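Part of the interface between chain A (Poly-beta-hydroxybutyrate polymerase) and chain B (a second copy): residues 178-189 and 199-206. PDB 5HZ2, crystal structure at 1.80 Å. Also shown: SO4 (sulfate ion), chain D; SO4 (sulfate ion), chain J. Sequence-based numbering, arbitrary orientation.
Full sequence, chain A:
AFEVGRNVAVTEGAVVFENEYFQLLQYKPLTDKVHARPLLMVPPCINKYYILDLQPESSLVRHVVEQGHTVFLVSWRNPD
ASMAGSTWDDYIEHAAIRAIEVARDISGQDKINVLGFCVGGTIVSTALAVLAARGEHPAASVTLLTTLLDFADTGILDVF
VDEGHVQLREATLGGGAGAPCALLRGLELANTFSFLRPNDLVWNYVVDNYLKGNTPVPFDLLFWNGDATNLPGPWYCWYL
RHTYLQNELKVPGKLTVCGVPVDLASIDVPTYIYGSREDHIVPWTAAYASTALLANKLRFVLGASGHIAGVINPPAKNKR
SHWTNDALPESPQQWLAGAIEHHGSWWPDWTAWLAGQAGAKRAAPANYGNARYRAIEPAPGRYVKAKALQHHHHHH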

# COMPACT_ATOMS: atom_id res chain seq x y z
N GLY A 178 15.60 25.22 13.21
CA GLY A 178 14.90 24.78 14.40
C GLY A 178 15.48 25.18 15.74
O GLY A 178 16.65 25.45 15.84
N ALA A 179 14.64 25.22 16.76
CA ALA A 179 15.10 25.53 18.09
C ALA A 179 16.09 24.41 18.41
O ALA A 179 15.81 23.25 18.19
N PRO A 180 17.26 24.75 18.92
CA PRO A 180 18.28 23.73 19.18
C PRO A 180 17.91 22.64 20.18
O PRO A 180 17.22 22.89 21.13
N CYS A 181 18.40 21.44 19.92
CA CYS A 181 18.19 20.31 20.79
C CYS A 181 18.81 20.52 22.16
O CYS A 181 18.30 20.04 23.18
N ALA A 182 19.88 21.28 22.19
CA ALA A 182 20.54 21.60 23.44
C ALA A 182 19.74 22.42 24.43
O ALA A 182 20.10 22.48 25.59
N LEU A 183 18.62 22.99 24.04
CA LEU A 183 17.76 23.71 24.95
C LEU A 183 16.86 22.81 25.78
O LEU A 183 16.22 23.26 26.75
N LEU A 184 16.78 21.55 25.41
CA LEU A 184 15.99 20.58 26.21
C LEU A 184 16.81 19.89 27.29
O LEU A 184 18.01 19.64 27.15
N ARG A 185 16.11 19.48 28.32
CA ARG A 185 16.70 18.67 29.35
C ARG A 185 15.64 17.64 29.70
O ARG A 185 14.49 17.98 29.83
N GLY A 186 16.02 16.39 29.85
CA GLY A 186 15.03 15.41 30.27
C GLY A 186 15.44 14.00 30.01
O GLY A 186 16.49 13.74 29.50
N LEU A 187 14.64 13.09 30.52
CA LEU A 187 14.85 11.68 30.34
C LEU A 187 13.52 11.19 29.84
O LEU A 187 12.52 11.36 30.57
N GLU A 188 13.46 10.64 28.65
CA GLU A 188 12.19 10.18 28.13
C GLU A 188 12.23 8.67 27.96
O GLU A 188 13.17 8.13 27.44
N LEU A 189 11.17 8.03 28.43
CA LEU A 189 11.05 6.60 28.35
C LEU A 189 10.96 6.14 26.92
O LEU A 189 10.28 6.74 26.12
N ASN B 199 3.53 11.43 22.91
CA ASN B 199 3.15 12.72 23.43
C ASN B 199 4.11 12.99 24.57
O ASN B 199 3.93 12.48 25.67
N ASP B 200 5.20 13.69 24.30
CA ASP B 200 6.22 13.89 25.29
C ASP B 200 6.87 15.23 24.92
O ASP B 200 6.65 15.73 23.85
N LEU B 201 7.61 15.79 25.84
CA LEU B 201 8.14 17.13 25.64
C LEU B 201 8.99 17.20 24.38
O LEU B 201 8.97 18.22 23.69
N VAL B 202 9.82 16.18 24.11
CA VAL B 202 10.76 16.25 23.02
C VAL B 202 10.01 16.13 21.67
O VAL B 202 10.25 16.91 20.73
N TRP B 203 9.17 15.09 21.54
CA TRP B 203 8.38 14.94 20.35
C TRP B 203 7.56 16.18 20.02
O TRP B 203 7.56 16.62 18.85
N ASN B 204 6.86 16.76 21.02
CA ASN B 204 6.01 17.91 20.81
C ASN B 204 6.87 19.10 20.35
O ASN B 204 6.53 19.76 19.38
N TYR B 205 8.02 19.30 20.96
CA TYR B 205 8.95 20.36 20.57
C TYR B 205 9.53 20.22 19.15
O TYR B 205 9.50 21.15 18.38
N VAL B 206 10.02 19.03 18.82
CA VAL B 206 10.61 18.74 17.53
C VAL B 206 9.62 18.78 16.39
O VAL B 206 9.85 19.42 15.37

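Chain A starts at a sulfate: Gly178(A) N donates to O2 of the chain J ion at 2.8 Å. Ala179(A) is the first residue to point toward chain B, and its CB lies 3.4 Å from Tyr205(B) CZ, oblique to the ring. The CA-to-CB bond of Pro180(A) points away, but its carbonyl contributes, which sits at the edge of the Tyr205(B) ring, near its plane, where a phenol can reach it: Tyr205(B) OH donates to Pro180(A) O at 2.8 Å, although the position of the hydroxyl is less certain because the model crowds it. Pro180(A) O also accepts from Leu183(A) N at 3.2 Å, a bond that spans the start of the 3-10 segment 181-183. Cys181(A), m and pointing sideways, makes no contact with the helix; its backbone N donates to O2 of the chain D sulfate at 2.8 Å.

Leu184(A) points toward the helix and is buried there. In its m,t rotamer, CD2 stands 3.8 Å from the Tyr205(B) ring centroid and 8° off the ring normal, a CH-pi contact over one face, and lies 4.2 Å from Leu201(B) CD2. Leu184(A) CD1 reaches Tyr205(B) CD2 at 3.6 Å and Val202(B) CG2 at 4.0 Å. Tyr205(B), Val202(B) and Leu201(B) all have chi1 at t.

Arg185(A) and Leu187(A) point away, whereas Glu188(A), m at chi1 and chi2, points toward chain B. Glu188(A) CG packs 3.9 Å from Val202(B) CG2. Glu188(A) OE1 is 4.4 Å from Asp200(B) OD1, a like-charge approach without a direct bond. Asp200(B), chi1 p, instead caps its own helix: OD1 accepts from Trp203(B) N at 2.8 Å, with an angle of 167°, and weakly from Val202(B) N at 2.8 Å, with 119°. Water 1 bridges the chains, donating to Glu188(A) OE1 and accepting from Leu201(B) N, each at 2.9 Å.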

# COMPACT_ATOMS: atom_id res chain seq x y z
CB ALA A 179 13.95 25.51 19.05
CB PRO A 180 19.46 24.54 19.71
CG PRO A 180 19.27 25.89 19.15
CD PRO A 180 17.80 26.11 19.07
CB CYS A 181 18.76 19.04 20.14
SG CYS A 181 17.75 18.54 18.70
CB ALA A 182 21.90 22.26 23.16
CB LEU A 183 16.88 24.72 24.18
CG LEU A 183 17.44 26.14 23.90
CD1 LEU A 183 18.93 26.28 23.99
CD2 LEU A 183 16.83 26.74 22.64
CB LEU A 184 15.44 19.45 25.33
CG LEU A 184 14.60 19.97 24.20
CD1 LEU A 184 14.39 18.86 23.19
CD2 LEU A 184 13.30 20.57 24.69
CB ARG A 185 17.02 19.50 30.58
CG ARG A 185 18.48 19.86 30.73
CD ARG A 185 18.79 20.34 32.14
NE ARG A 185 19.25 19.28 33.03
CZ ARG A 185 20.50 18.84 33.09
NH1 ARG A 185 20.83 17.88 33.92
NH2 ARG A 185 21.43 19.36 32.30
CB LEU A 187 15.17 11.02 31.69
CG LEU A 187 16.53 11.43 32.29
CD1 LEU A 187 16.77 10.84 33.69
CD2 LEU A 187 17.66 11.13 31.34
CB GLU A 188 11.82 10.86 26.80
CG GLU A 188 11.93 12.37 26.82
CD GLU A 188 10.90 13.04 27.72
OE1 GLU A 188 9.85 12.44 28.00
OE2 GLU A 188 11.16 14.18 28.15
CB LEU A 189 9.80 6.14 29.07
CG LEU A 189 9.96 5.84 30.54
CD1 LEU A 189 8.61 5.52 31.15
CD2 LEU A 189 10.96 4.72 30.77
CB ASN B 199 1.66 12.70 23.87
CG ASN B 199 1.11 14.07 24.10
OD1 ASN B 199 -0.08 14.39 23.77
ND2 ASN B 199 1.94 14.92 24.65
CB ASP B 200 7.23 12.75 25.40
CG ASP B 200 8.11 12.59 24.19
OD1 ASP B 200 8.89 13.53 23.86
OD2 ASP B 200 8.11 11.45 23.64
CB LEU B 201 9.02 17.47 26.84
CG LEU B 201 9.98 18.64 26.71
CD1 LEU B 201 9.16 19.86 27.03
CD2 LEU B 201 11.21 18.46 27.61
CB VAL B 202 11.86 15.20 23.13
CG1 VAL B 202 12.73 15.17 21.89
CG2 VAL B 202 12.65 15.42 24.42
CB TRP B 203 7.42 13.71 20.51
CG TRP B 203 6.38 13.57 19.39
CD1 TRP B 203 5.14 14.20 19.30
CD2 TRP B 203 6.47 12.77 18.23
NE1 TRP B 203 4.49 13.82 18.18
CE2 TRP B 203 5.28 12.95 17.50
CE3 TRP B 203 7.43 11.87 17.74
CZ2 TRP B 203 5.03 12.27 16.31
CZ3 TRP B 203 7.15 11.19 16.54
CH2 TRP B 203 6.03 11.45 15.84
CB ASN B 204 5.20 18.24 22.00
CG ASN B 204 4.21 17.13 22.38
OD1 ASN B 204 3.99 16.20 21.66
ND2 ASN B 204 3.63 17.25 23.54
CB TYR B 205 10.09 20.34 21.59
CG TYR B 205 11.25 21.30 21.44
CD1 TYR B 205 11.17 22.60 21.90
CD2 TYR B 205 12.46 20.86 20.96
CE1 TYR B 205 12.26 23.45 21.81
CE2 TYR B 205 13.55 21.70 20.88
CZ TYR B 205 13.44 23.00 21.30
OH TYR B 205 14.53 23.81 21.23
CB VAL B 206 11.38 17.42 17.49
CG1 VAL B 206 11.90 17.18 16.11
CG2 VAL B 206 12.60 17.55 18.39
S SO4 D . 20.38 20.49 16.52
O1 SO4 D . 20.71 19.22 17.19
O2 SO4 D . 20.05 21.39 17.68
O3 SO4 D . 19.25 20.43 15.55
O4 SO4 D . 21.57 20.94 15.75
S SO4 J . 17.88 22.47 12.30
O1 SO4 J . 18.92 22.10 13.32
O2 SO4 J . 16.46 22.55 12.82
O3 SO4 J . 18.28 23.81 11.72
O4 SO4 J . 17.84 21.39 11.26
O HOH W 1 7.87 14.54 28.46